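Local coordinates for protein N5-Carboxyaminoimidazole ribonucleotide synthetase (Staphylococcus aureus subsp. aureus, PDB 3ORQ) that catalyses the ATP-dependent carboxylation of 5-aminoimidazole ribonucleotide with bicarbonate to N5-carboxyaminoimidazole ribonucleotide, a step of purine biosynthesis, at residues 100-103 / 104-108; 110-113 / 114-118; 279-282 / 283-287; 345-348 / 349-352; 362-365 / 366-369. All coordinates share one frame; numbering follows the deposited sequence.

Contact 1: residues 100-103 / 104-108; sequences QGYQ and AIQLL
The first turn of helix 103-109, with Tyr102 at its N-cap position, brings Tyr102 and Gln106 together one helical turn apart. The backbone link is Gln106 N to Tyr102 O, 2.9 Å and nearly straight at 171°. Beyond this bond the two side chains run side by side in the same direction, with the phenol ring and the Gln106 amide nearly parallel, their planes 8° apart. They meet through Gln106 OE1, which lies 3.6 Å from Tyr102 CE2 and approaches the ring obliquely. Tyr102 CG stands between its own N and carbonyl carbon (chi1 65°), while Gln106 reaches out as an extended chain.

This turn belongs to the preATP-grasp domain, the Rossmann-like N-terminal part of ATP-grasp enzymes, and Tyr102 and Ile105 both rest on Leu89 of helix 86-95. Two amides of the opening turn are served by water rather than by a side-chain cap. One water accepts from Ala104 N at 2.7 Å and lies in donating distance of Gln100 O; a second accepts from Ile105 N at 3.0 Å and reaches back to Gly101 O.

One residue further along, Leu107 N donates to Gln103 O over 3.1 Å. Leu107 CB lies 3.2 Å from that same oxygen, and the extended Gln103 side chain carries its OE1 away to the backbone N of His249.

Contact 2: residues 110-113 / 114-118; sequences DRLT and EKETL. With ADP (adenosine-5'-diphosphate), chain D.
Thr113 O is gripped twice by Thr117, by its backbone N at 3.0 Å and by its OG1 at 2.8 Å, the two donors coming from opposite faces of the carbonyl plane. Thr117 OG1 lies beside its own backbone N (chi1 -58°), from where it can turn back to the preceding turn of helix 111-120. Asp110 is the N-cap of this helix: its OD1 accepts from Leu112 N at 3.1 Å and its OD2 from Thr113 OG1 at 2.8 Å, both donors standing above the carboxylate plane. Arg153 adds a salt bridge to OD1. Farther along, the Leu112 and Glu116 side chains cross at a slant, with CD1 of Leu112 4.0 Å from OE2 of Glu116. Lys115 runs its methylenes past Arg111 O, and its NZ pairs with Glu186 of the nucleotide site. Arg111, another ATP-site residue, extends from the first turn toward ADP, and its NH2 donates to O1B of the beta-phosphate at 3.1 Å and 159°, with that oxygen at the guanidinium edge.

Contact 3: residues 279-282 / 283-287; sequences GHYS and IEACD
The Tyr281 ring presents different sides to three neighbours. Ser282 CB sits over one face, 4.1 Å above the plane and offset toward the rim; Ala285 CB comes to the edge, 3.9 Å from Tyr281 CD2; and Cys286 SG approaches obliquely, 3.8 Å from Tyr281 CE2, its line to the ring centroid 61° off the normal. With CG between the backbone N and carbonyl carbon (chi1 74°), the ring is turned so that its CD2-CE2 side meets Ala285 and Cys286, and its hydroxyl bonds to Gln213. Cys286 SG also touches Ser282 CB, so sulfur, serine and ring form one buried cluster. Ser282 OG turns back to Gly279 O at 2.7 Å, an oxygen that Ser282 N also reaches. Glu284 bends at chi2, and a water joins its OE1 to His280 O, while OE2 is bonded to His339. A type I turn from Gly279 to Ser282 leads into helix 282-285, whose Ala285 N donates to Tyr281 O at 3.0 Å; the Cys286-Tyr281 pair is a sulfur-aromatic contact inside the ATP-grasp domain.

Contact 4: residues 345-348 / 349-352; sequences ERKD and SRKM. With POP (pyrophosphate 2-), chain E.
Arg350 reaches from a type I turn to pyrophosphate, making contacts all along its length. The turn lies in the loop between strands 338-340 and 351-358, antiparallel neighbours in the large sheet. CB packs on Lys347 CB at 4.0 Å, beside the turn bond in which Arg350 N donates to Lys347 O at 3.1 Å. From there CG, set opposite the backbone N (chi1 -168°), passes pyrophosphate O5 at 3.4 Å, and CD comes alongside Glu345 O. The chain stays extended to NE, which donates to pyrophosphate O5 at 3.0 Å and 167°. At the tip, NH2 donates to O6 of the same phosphate at 3.2 Å, while NH1 meets a lone pair of Glu345 O at 3.0 Å, within the planes of both groups. Further along the chain, the selenomethionine Met352 folds its CE against Arg346 CA. The bond to Glu345 O probably helps fix the rotation of the guanidinium, with NE and NH2 directed to the anion; Lys343 also bonds the ligand, and both positive charges probably favour its binding.

Contact 5: residues 362-365 / 366-369; sequences VNQT and EQDM
Gln364 and Asp368, one turn apart on helix 362-372, are joined twice: Asp368 N donates to Gln364 O at 2.9 Å, and Gln364 NE2 donates to Asp368 OD1, also 2.9 Å but more bent at 140°. The side-chain bond depends on how Gln364 folds. Its CG leaves opposite the backbone N, then the chain kinks at chi2 (59°), which swings the amide forward along the helix toward Asp368. The two side chains cross at about a right angle, with amide and carboxylate planes 28° apart; NE2 meets OD1 from above the carboxylate plane. On its way the same NE2 passes 3.7 Å from Gln367 CB, and the Gln364 and Gln367 amides stand nearly perpendicular.

This exposed i to i+4 pair faces outward from the C-terminal helix, which lies against the eight-stranded antiparallel sheet. Val362, Thr365 and the selenomethionine Met369 all touch Val314 of strand 313-319; Glu366, also buried, packs on Ile226 of strand 221-227. Met369 CG lies 3.4 Å from Thr365 O, the acceptor of Met369 N at 3.0 Å; Thr365 OG1 has its partner in Thr359. Glu366 CB passes 3.4 Å from Val362 O, which its own N also meets, and the chain runs extended beyond CG to carry OE1 to its salt bridges with Lys224 and Arg230.

Overall arrangement
Contacts 1 and 2 follow one another on consecutive helices and touch directly, Leu107 packing on Thr113 and Thr117; both are partly buried, but contact 1 completes its helix start with waters, whereas contact 2 uses a side-chain cap and carries a nucleotide ligand. Contact 3 is the most buried, built on an aromatic ring and sulfur. Contact 4 is a surface turn made around charge and pyrophosphate, about 7 Å from contact 3 at the nearest atoms. Contact 5, partly buried, lies on the helix that follows strand 351-358, whose first residues close contact 4; it pairs uncharged amide with carboxylate outside, and sets apolar groups together with a buried, salt-bridged glutamate on the sheet side. Ligands meet only contacts 2 and 4.

Contact 1: residues 100-103 / 104-108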
loop_
_atom_site.group_PDB
_atom_site.type_symbol
_atom_site.label_atom_id
_atom_site.label_comp_id
_atom_site.label_asym_id
_atom_site.label_seq_id
_atom_site.Cartn_x
_atom_site.Cartn_y
_atom_site.Cartn_z
ATOM N N GLN A 100 18.993 -14.260 3.240
ATOM C CA GLN A 100 19.733 -13.213 3.965
ATOM C C GLN A 100 20.901 -13.720 4.805
ATOM O O GLN A 100 21.813 -12.939 5.135
ATOM C CB GLN A 100 18.766 -12.414 4.856
ATOM C CG GLN A 100 17.946 -11.399 4.109
ATOM C CD GLN A 100 16.876 -10.798 5.002
ATOM O OE1 GLN A 100 15.928 -11.483 5.407
ATOM N NE2 GLN A 100 17.045 -9.521 5.351
ATOM N N GLY A 101 20.917 -15.015 5.143
ATOM C CA GLY A 101 22.085 -15.600 5.870
ATOM C C GLY A 101 22.131 -15.060 7.290
ATOM O O GLY A 101 21.133 -14.486 7.772
ATOM N N TYR A 102 23.244 -15.257 7.986
ATOM C CA TYR A 102 23.393 -14.792 9.369
ATOM C C TYR A 102 24.570 -13.814 9.508
ATOM O O TYR A 102 24.733 -13.181 10.542
ATOM C CB TYR A 102 23.574 -15.974 10.345
ATOM C CG TYR A 102 24.866 -16.719 10.098
ATOM C CD1 TYR A 102 24.966 -17.640 9.043
ATOM C CD2 TYR A 102 26.009 -16.449 10.852
ATOM C CE1 TYR A 102 26.144 -18.314 8.777
ATOM C CE2 TYR A 102 27.211 -17.127 10.589
ATOM C CZ TYR A 102 27.265 -18.055 9.543
ATOM O OH TYR A 102 28.437 -18.730 9.261
ATOM N N GLN A 103 25.370 -13.681 8.466
ATOM C CA GLN A 103 26.572 -12.847 8.551
ATOM C C GLN A 103 26.214 -11.380 8.790
ATOM O O GLN A 103 26.847 -10.706 9.602
ATOM C CB GLN A 103 27.433 -12.990 7.279
ATOM C CG GLN A 103 28.723 -12.185 7.324
ATOM C CD GLN A 103 29.347 -11.979 5.946
ATOM O OE1 GLN A 103 28.633 -11.892 4.954
ATOM N NE2 GLN A 103 30.683 -11.853 5.891
ATOM N N ALA A 104 25.235 -10.877 8.040
ATOM C CA ALA A 104 24.868 -9.475 8.150
ATOM C C ALA A 104 24.534 -9.204 9.599
ATOM O O ALA A 104 25.104 -8.302 10.216
ATOM C CB ALA A 104 23.682 -9.144 7.246
ATOM N N ILE A 105 23.633 -10.014 10.154
ATOM C CA ILE A 105 23.184 -9.838 11.521
ATOM C C ILE A 105 24.303 -9.958 12.508
ATOM O O ILE A 105 24.456 -9.072 13.318
ATOM C CB ILE A 105 22.089 -10.833 11.916
ATOM C CG1 ILE A 105 20.782 -10.505 11.193
ATOM C CG2 ILE A 105 21.901 -10.826 13.430
ATOM C CD1 ILE A 105 20.010 -9.291 11.726
ATOM N N GLN A 106 25.067 -11.049 12.452
ATOM C CA GLN A 106 26.180 -11.286 13.389
ATOM C C GLN A 106 27.077 -10.063 13.515
ATOM O O GLN A 106 27.449 -9.624 14.602
ATOM C CB GLN A 106 27.032 -12.479 12.910
ATOM C CG GLN A 106 28.362 -12.704 13.679
ATOM C CD GLN A 106 29.363 -13.610 12.918
ATOM O OE1 GLN A 106 28.990 -14.385 12.023
ATOM N NE2 GLN A 106 30.638 -13.504 13.278
ATOM N N LEU A 107 27.426 -9.530 12.359
ATOM C CA LEU A 107 28.482 -8.577 12.235
ATOM C C LEU A 107 27.957 -7.167 12.539
ATOM O O LEU A 107 28.651 -6.375 13.173
ATOM C CB LEU A 107 29.024 -8.723 10.834
ATOM C CG LEU A 107 30.264 -8.004 10.392
ATOM C CD1 LEU A 107 30.764 -8.638 9.089
ATOM C CD2 LEU A 107 29.879 -6.534 10.212
ATOM N N LEU A 108 26.713 -6.873 12.142
ATOM C CA LEU A 108 26.142 -5.555 12.399
ATOM C C LEU A 108 25.474 -5.357 13.761
ATOM O O LEU A 108 25.111 -4.244 14.092
ATOM C CB LEU A 108 25.199 -5.124 11.263
ATOM C CG LEU A 108 25.881 -5.194 9.890
ATOM C CD1 LEU A 108 24.861 -5.056 8.770
ATOM C CD2 LEU A 108 27.064 -4.210 9.760
HETATM O O HOH W 1 24.332 -12.185 5.797
HETATM O O HOH W 2 22.079 -11.830 8.287
#

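Contact 2: residues 110-113 / 114-118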
loop_
_atom_site.group_PDB
_atom_site.type_symbol
_atom_site.label_atom_id
_atom_site.label_comp_id
_atom_site.label_asym_id
_atom_site.label_seq_id
_atom_site.Cartn_x
_atom_site.Cartn_y
_atom_site.Cartn_z
ATOM N N ASP A 110 26.903 -5.779 16.597
ATOM C CA ASP A 110 27.900 -5.271 17.513
ATOM C C ASP A 110 28.691 -4.130 16.846
ATOM O O ASP A 110 29.384 -4.357 15.863
ATOM C CB ASP A 110 28.776 -6.441 17.945
ATOM C CG ASP A 110 30.095 -6.013 18.504
ATOM O OD1 ASP A 110 30.196 -4.885 19.041
ATOM O OD2 ASP A 110 31.036 -6.830 18.402
ATOM N N ARG A 111 28.553 -2.917 17.389
ATOM C CA ARG A 111 29.231 -1.703 16.900
ATOM C C ARG A 111 30.723 -1.854 16.614
ATOM O O ARG A 111 31.217 -1.307 15.636
ATOM C CB ARG A 111 29.053 -0.545 17.885
ATOM C CG ARG A 111 27.623 -0.053 18.028
ATOM C CD ARG A 111 27.627 1.355 18.537
ATOM N NE ARG A 111 26.294 1.826 18.889
ATOM C CZ ARG A 111 25.477 2.468 18.064
ATOM N NH1 ARG A 111 25.842 2.688 16.817
ATOM N NH2 ARG A 111 24.283 2.874 18.485
ATOM N N LEU A 112 31.451 -2.572 17.465
ATOM C CA LEU A 112 32.890 -2.781 17.224
ATOM C C LEU A 112 33.118 -3.594 15.958
ATOM O O LEU A 112 33.967 -3.252 15.131
ATOM C CB LEU A 112 33.560 -3.473 18.408
ATOM C CG LEU A 112 35.043 -3.835 18.264
ATOM C CD1 LEU A 112 35.902 -2.607 17.922
ATOM C CD2 LEU A 112 35.566 -4.521 19.533
ATOM N N THR A 113 32.358 -4.673 15.811
ATOM C CA THR A 113 32.514 -5.555 14.648
ATOM C C THR A 113 32.083 -4.817 13.387
ATOM O O THR A 113 32.697 -4.959 12.331
ATOM C CB THR A 113 31.775 -6.893 14.874
ATOM O OG1 THR A 113 32.371 -7.542 16.008
ATOM C CG2 THR A 113 31.919 -7.806 13.699
ATOM N N GLU A 114 31.067 -3.978 13.533
ATOM C CA GLU A 114 30.560 -3.150 12.444
ATOM C C GLU A 114 31.610 -2.151 11.961
ATOM O O GLU A 114 31.837 -2.008 10.752
ATOM C CB GLU A 114 29.312 -2.410 12.890
ATOM C CG GLU A 114 28.757 -1.410 11.890
ATOM C CD GLU A 114 27.361 -0.924 12.272
ATOM O OE1 GLU A 114 27.093 -0.693 13.472
ATOM O OE2 GLU A 114 26.513 -0.774 11.372
ATOM N N LYS A 115 32.245 -1.458 12.908
ATOM C CA LYS A 115 33.294 -0.501 12.580
ATOM C C LYS A 115 34.499 -1.191 11.961
ATOM O O LYS A 115 34.980 -0.737 10.929
ATOM C CB LYS A 115 33.682 0.377 13.778
ATOM C CG LYS A 115 32.664 1.475 14.071
ATOM C CD LYS A 115 32.871 2.104 15.445
ATOM C CE LYS A 115 31.597 2.853 15.893
ATOM N NZ LYS A 115 31.185 3.865 14.881
ATOM N N GLU A 116 34.943 -2.294 12.553
ATOM C CA GLU A 116 36.093 -3.043 12.039
ATOM C C GLU A 116 35.859 -3.441 10.589
ATOM O O GLU A 116 36.705 -3.195 9.722
ATOM C CB GLU A 116 36.348 -4.299 12.870
ATOM C CG GLU A 116 37.074 -4.064 14.195
ATOM C CD GLU A 116 37.210 -5.339 15.035
ATOM O OE1 GLU A 116 36.472 -6.320 14.766
ATOM O OE2 GLU A 116 38.048 -5.360 15.970
ATOM N N THR A 117 34.675 -4.011 10.326
ATOM C CA THR A 117 34.352 -4.497 8.997
ATOM C C THR A 117 34.400 -3.366 7.977
ATOM O O THR A 117 34.968 -3.520 6.880
ATOM C CB THR A 117 32.958 -5.157 8.957
ATOM O OG1 THR A 117 32.918 -6.234 9.896
ATOM C CG2 THR A 117 32.660 -5.692 7.567
ATOM N N LEU A 118 33.811 -2.232 8.342
ATOM C CA LEU A 118 33.783 -1.086 7.442
ATOM C C LEU A 118 35.207 -0.621 7.077
ATOM O O LEU A 118 35.542 -0.457 5.896
ATOM C CB LEU A 118 32.962 0.045 8.064
ATOM C CG LEU A 118 31.468 -0.161 8.336
ATOM C CD1 LEU A 118 30.834 1.072 9.054
ATOM C CD2 LEU A 118 30.724 -0.497 7.041
HETATM P PB ADP D . 21.684 4.976 16.729
HETATM O O1B ADP D . 22.253 3.675 16.225
HETATM O O2B ADP D . 20.786 5.772 15.824
HETATM O O3B ADP D . 21.137 4.834 18.122
HETATM P PA ADP D . 23.919 6.484 15.822
HETATM O O1A ADP D . 25.299 5.935 16.084
HETATM O O2A ADP D . 23.298 6.266 14.465
HETATM O O3A ADP D . 22.928 5.962 16.990
HETATM O "O5'" ADP D . 23.876 8.063 16.112
HETATM C "C5'" ADP D . 22.652 8.771 16.199
HETATM C "C4'" ADP D . 22.911 10.231 15.868
HETATM O "O4'" ADP D . 23.890 10.803 16.774
HETATM C "C3'" ADP D . 23.469 10.433 14.458
HETATM O "O3'" ADP D . 22.466 10.549 13.442
HETATM C "C2'" ADP D . 24.254 11.728 14.608
HETATM O "O2'" ADP D . 23.428 12.844 14.332
HETATM C "C1'" ADP D . 24.714 11.739 16.061
HETATM N N9 ADP D . 26.093 11.207 16.011
HETATM C C8 ADP D . 26.436 9.914 16.200
HETATM N N7 ADP D . 27.769 9.723 16.049
HETATM C C5 ADP D . 28.288 10.947 15.773
HETATM C C6 ADP D . 29.655 11.470 15.517
HETATM N N6 ADP D . 30.710 10.610 15.528
HETATM N N1 ADP D . 29.774 12.793 15.257
HETATM C C2 ADP D . 28.710 13.631 15.236
HETATM N N3 ADP D . 27.435 13.227 15.460
HETATM C C4 ADP D . 27.184 11.917 15.732
#

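Contact 3: residues 279-282 / 283-287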
loop_
_atom_site.group_PDB
_atom_site.type_symbol
_atom_site.label_atom_id
_atom_site.label_comp_id
_atom_site.label_asym_id
_atom_site.label_seq_id
_atom_site.Cartn_x
_atom_site.Cartn_y
_atom_site.Cartn_z
ATOM N N GLY A 279 13.477 5.275 4.911
ATOM C CA GLY A 279 12.992 4.805 3.597
ATOM C C GLY A 279 11.491 4.796 3.464
ATOM O O GLY A 279 10.958 4.406 2.402
ATOM N N HIS A 280 10.785 5.167 4.533
ATOM C CA HIS A 280 9.319 5.042 4.537
ATOM C C HIS A 280 8.637 5.875 3.459
ATOM O O HIS A 280 7.596 5.424 2.911
ATOM C CB HIS A 280 8.695 5.283 5.889
ATOM C CG HIS A 280 9.124 4.294 6.923
ATOM N ND1 HIS A 280 9.723 3.099 6.604
ATOM C CD2 HIS A 280 9.109 4.352 8.275
ATOM C CE1 HIS A 280 10.038 2.449 7.709
ATOM N NE2 HIS A 280 9.667 3.184 8.738
ATOM N N TYR A 281 9.278 7.009 3.086
ATOM C CA TYR A 281 8.703 7.954 2.132
ATOM C C TYR A 281 8.432 7.234 0.788
ATOM O O TYR A 281 7.542 7.642 -0.001
ATOM C CB TYR A 281 9.639 9.145 1.915
ATOM C CG TYR A 281 10.814 8.710 1.076
ATOM C CD1 TYR A 281 11.894 8.059 1.668
ATOM C CD2 TYR A 281 10.771 8.799 -0.308
ATOM C CE1 TYR A 281 12.917 7.568 0.913
ATOM C CE2 TYR A 281 11.840 8.326 -1.086
ATOM C CZ TYR A 281 12.902 7.696 -0.464
ATOM O OH TYR A 281 13.969 7.195 -1.189
ATOM N N SER A 282 9.211 6.181 0.503
ATOM C CA SER A 282 9.180 5.529 -0.824
ATOM C C SER A 282 7.831 4.866 -1.081
ATOM O O SER A 282 7.461 4.538 -2.234
ATOM C CB SER A 282 10.290 4.471 -0.924
ATOM O OG SER A 282 10.110 3.458 0.047
ATOM N N ILE A 283 7.072 4.661 -0.014
ATOM C CA ILE A 283 5.711 4.128 -0.217
ATOM C C ILE A 283 4.907 5.092 -1.071
ATOM O O ILE A 283 4.284 4.683 -2.006
ATOM C CB ILE A 283 4.984 3.856 1.079
ATOM C CG1 ILE A 283 5.575 2.632 1.740
ATOM C CG2 ILE A 283 3.500 3.584 0.817
ATOM C CD1 ILE A 283 5.286 2.580 3.263
ATOM N N GLU A 284 4.892 6.373 -0.737
ATOM C CA GLU A 284 4.086 7.299 -1.553
ATOM C C GLU A 284 4.837 7.880 -2.753
ATOM O O GLU A 284 4.223 8.173 -3.800
ATOM C CB GLU A 284 3.561 8.450 -0.698
ATOM C CG GLU A 284 2.395 8.069 0.265
ATOM C CD GLU A 284 2.908 7.357 1.481
ATOM O OE1 GLU A 284 4.137 7.408 1.674
ATOM O OE2 GLU A 284 2.117 6.715 2.213
ATOM N N ALA A 285 6.147 8.053 -2.607
ATOM C CA ALA A 285 6.928 8.906 -3.545
ATOM C C ALA A 285 7.600 8.173 -4.699
ATOM O O ALA A 285 7.963 8.806 -5.696
ATOM C CB ALA A 285 7.943 9.701 -2.776
ATOM N N CYS A 286 7.729 6.853 -4.602
ATOM C CA CYS A 286 8.503 6.068 -5.623
ATOM C C CYS A 286 7.597 5.110 -6.324
ATOM O O CYS A 286 6.493 4.830 -5.841
ATOM C CB CYS A 286 9.664 5.269 -4.977
ATOM S SG CYS A 286 10.944 6.296 -4.216
ATOM N N ASP A 287 8.068 4.559 -7.434
ATOM C CA ASP A 287 7.253 3.591 -8.163
ATOM C C ASP A 287 7.327 2.206 -7.512
ATOM O O ASP A 287 6.546 1.296 -7.864
ATOM C CB ASP A 287 7.654 3.542 -9.650
ATOM C CG ASP A 287 9.167 3.407 -9.864
ATOM O OD1 ASP A 287 9.941 3.452 -8.879
ATOM O OD2 ASP A 287 9.598 3.258 -11.028
HETATM O O HOH W 3 5.289 6.446 3.768
HETATM O O HOH W 4 5.662 2.939 -4.135
#

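Contact 4: residues 345-348 / 349-352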
loop_
_atom_site.group_PDB
_atom_site.type_symbol
_atom_site.label_atom_id
_atom_site.label_comp_id
_atom_site.label_asym_id
_atom_site.label_seq_id
_atom_site.Cartn_x
_atom_site.Cartn_y
_atom_site.Cartn_z
ATOM N N GLU A 345 0.171 1.347 23.373
ATOM C CA GLU A 345 0.711 2.166 24.460
ATOM C C GLU A 345 1.500 3.369 23.976
ATOM O O GLU A 345 2.660 3.234 23.535
ATOM C CB GLU A 345 1.575 1.330 25.403
ATOM C CG GLU A 345 1.680 1.957 26.801
ATOM C CD GLU A 345 2.734 1.301 27.717
ATOM O OE1 GLU A 345 3.517 0.458 27.227
ATOM O OE2 GLU A 345 2.791 1.660 28.922
ATOM N N ARG A 346 0.890 4.549 24.046
ATOM C CA ARG A 346 1.598 5.760 23.642
ATOM C C ARG A 346 2.682 6.220 24.660
ATOM O O ARG A 346 2.386 6.393 25.846
ATOM C CB ARG A 346 0.594 6.898 23.380
ATOM C CG ARG A 346 1.288 8.177 22.901
ATOM C CD ARG A 346 0.351 9.328 22.657
ATOM N NE ARG A 346 -0.719 8.988 21.751
ATOM C CZ ARG A 346 -1.693 9.828 21.391
ATOM N NH1 ARG A 346 -1.722 11.098 21.823
ATOM N NH2 ARG A 346 -2.638 9.392 20.575
ATOM N N LYS A 347 3.918 6.431 24.197
ATOM C CA LYS A 347 4.965 7.044 25.023
ATOM C C LYS A 347 5.621 8.153 24.219
ATOM O O LYS A 347 5.662 8.103 22.985
ATOM C CB LYS A 347 6.041 6.047 25.453
ATOM C CG LYS A 347 5.557 4.705 25.887
ATOM C CD LYS A 347 6.699 3.845 26.437
ATOM C CE LYS A 347 6.277 2.352 26.521
ATOM N NZ LYS A 347 7.233 1.473 27.292
ATOM N N ASP A 348 6.177 9.129 24.930
ATOM C CA ASP A 348 6.591 10.399 24.337
ATOM C C ASP A 348 7.572 10.256 23.193
ATOM O O ASP A 348 7.551 11.045 22.262
ATOM C CB ASP A 348 7.177 11.330 25.423
ATOM C CG ASP A 348 6.108 11.844 26.424
ATOM O OD1 ASP A 348 4.884 11.808 26.120
ATOM O OD2 ASP A 348 6.522 12.294 27.526
ATOM N N SER A 349 8.427 9.245 23.266
ATOM C CA SER A 349 9.505 9.073 22.298
ATOM C C SER A 349 9.321 7.815 21.451
ATOM O O SER A 349 10.133 7.509 20.598
ATOM C CB SER A 349 10.872 9.028 23.008
ATOM O OG SER A 349 11.228 10.317 23.450
ATOM N N ARG A 350 8.244 7.089 21.691
ATOM C CA ARG A 350 7.972 5.894 20.913
ATOM C C ARG A 350 7.516 6.332 19.507
ATOM O O ARG A 350 6.782 7.312 19.347
ATOM C CB ARG A 350 6.888 5.078 21.647
ATOM C CG ARG A 350 6.718 3.671 21.086
ATOM C CD ARG A 350 5.855 2.793 21.906
ATOM N NE ARG A 350 5.921 1.406 21.430
ATOM C CZ ARG A 350 5.047 0.437 21.739
ATOM N NH1 ARG A 350 4.011 0.683 22.561
ATOM N NH2 ARG A 350 5.216 -0.795 21.249
ATOM N N LYS A 351 7.962 5.623 18.484
ATOM C CA LYS A 351 7.588 5.921 17.106
ATOM C C LYS A 351 6.217 5.338 16.922
ATOM O O LYS A 351 6.071 4.113 16.942
ATOM C CB LYS A 351 8.562 5.256 16.144
ATOM C CG LYS A 351 9.926 5.876 16.147
ATOM C CD LYS A 351 10.914 5.099 15.306
ATOM C CE LYS A 351 12.280 5.725 15.415
ATOM N NZ LYS A 351 13.266 4.984 14.540
HETATM N N MSE A 352 5.208 6.189 16.740
HETATM C CA MSE A 352 3.815 5.735 16.715
HETATM C C MSE A 352 3.287 5.708 15.288
HETATM O O MSE A 352 2.233 5.121 15.015
HETATM C CB MSE A 352 2.936 6.673 17.582
HETATM C CG MSE A 352 3.451 6.852 19.050
HETATM SE SE MSE A 352 3.450 5.219 20.093
HETATM C CE MSE A 352 1.616 4.868 20.216
HETATM P P1 POP E . 10.407 0.865 21.994
HETATM O O1 POP E . 11.337 0.121 22.936
HETATM O O2 POP E . 9.477 1.822 22.717
HETATM O O3 POP E . 11.210 1.638 20.969
HETATM O O POP E . 9.565 -0.334 21.321
HETATM P P2 POP E . 8.979 -0.242 19.829
HETATM O O4 POP E . 10.108 -0.491 18.844
HETATM O O5 POP E . 8.351 1.108 19.642
HETATM O O6 POP E . 7.918 -1.299 19.710
#

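Contact 5: residues 362-365 / 366-369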
loop_
_atom_site.group_PDB
_atom_site.type_symbol
_atom_site.label_atom_id
_atom_site.label_comp_id
_atom_site.label_asym_id
_atom_site.label_seq_id
_atom_site.Cartn_x
_atom_site.Cartn_y
_atom_site.Cartn_z
ATOM N N VAL A 362 10.209 21.436 -1.765
ATOM C CA VAL A 362 10.740 20.817 -0.555
ATOM C C VAL A 362 11.161 21.856 0.482
ATOM O O VAL A 362 10.858 21.723 1.665
ATOM C CB VAL A 362 11.922 19.889 -0.915
ATOM C CG1 VAL A 362 12.606 19.465 0.297
ATOM C CG2 VAL A 362 11.425 18.619 -1.740
ATOM N N ASN A 363 11.869 22.892 0.050
ATOM C CA ASN A 363 12.386 23.880 1.003
ATOM C C ASN A 363 11.273 24.591 1.765
ATOM O O ASN A 363 11.373 24.775 2.966
ATOM C CB ASN A 363 13.367 24.840 0.341
ATOM C CG ASN A 363 14.672 24.143 -0.059
ATOM O OD1 ASN A 363 14.872 22.967 0.234
ATOM N ND2 ASN A 363 15.538 24.848 -0.743
ATOM N N GLN A 364 10.188 24.904 1.066
ATOM C CA GLN A 364 9.016 25.475 1.686
ATOM C C GLN A 364 8.326 24.479 2.617
ATOM O O GLN A 364 8.099 24.784 3.797
ATOM C CB GLN A 364 8.032 25.947 0.635
ATOM C CG GLN A 364 6.798 26.589 1.247
ATOM C CD GLN A 364 7.145 27.802 2.107
ATOM O OE1 GLN A 364 7.517 28.851 1.591
ATOM N NE2 GLN A 364 7.031 27.655 3.417
ATOM N N THR A 365 7.996 23.290 2.094
ATOM C CA THR A 365 7.423 22.244 2.926
ATOM C C THR A 365 8.251 22.033 4.194
ATOM O O THR A 365 7.692 21.867 5.277
ATOM C CB THR A 365 7.328 20.904 2.197
ATOM O OG1 THR A 365 6.436 21.030 1.079
ATOM C CG2 THR A 365 6.838 19.820 3.171
ATOM N N GLU A 366 9.577 22.048 4.058
ATOM C CA GLU A 366 10.453 21.902 5.217
ATOM C C GLU A 366 10.149 22.976 6.270
ATOM O O GLU A 366 10.043 22.660 7.465
ATOM C CB GLU A 366 11.936 21.963 4.829
ATOM C CG GLU A 366 12.839 21.722 6.036
ATOM C CD GLU A 366 14.304 21.867 5.726
ATOM O OE1 GLU A 366 15.073 20.980 6.140
ATOM O OE2 GLU A 366 14.695 22.868 5.093
ATOM N N GLN A 367 9.995 24.224 5.818
ATOM C CA GLN A 367 9.648 25.334 6.720
ATOM C C GLN A 367 8.324 25.067 7.398
ATOM O O GLN A 367 8.223 25.172 8.617
ATOM C CB GLN A 367 9.555 26.679 5.967
ATOM C CG GLN A 367 10.895 27.313 5.639
ATOM C CD GLN A 367 11.829 27.358 6.852
ATOM O OE1 GLN A 367 12.893 26.758 6.837
ATOM N NE2 GLN A 367 11.415 28.047 7.907
ATOM N N ASP A 368 7.321 24.726 6.584
ATOM C CA ASP A 368 5.969 24.413 7.054
ATOM C C ASP A 368 5.992 23.444 8.225
ATOM O O ASP A 368 5.303 23.664 9.220
ATOM C CB ASP A 368 5.116 23.816 5.927
ATOM C CG ASP A 368 4.835 24.804 4.797
ATOM O OD1 ASP A 368 5.196 25.995 4.941
ATOM O OD2 ASP A 368 4.242 24.375 3.758
HETATM N N MSE A 369 6.792 22.384 8.084
HETATM C CA MSE A 369 6.946 21.333 9.092
HETATM C C MSE A 369 7.703 21.823 10.345
HETATM O O MSE A 369 7.395 21.401 11.462
HETATM C CB MSE A 369 7.673 20.103 8.491
HETATM C CG MSE A 369 6.930 19.336 7.354
HETATM SE SE MSE A 369 5.172 18.833 7.980
HETATM C CE MSE A 369 4.081 20.171 7.099
#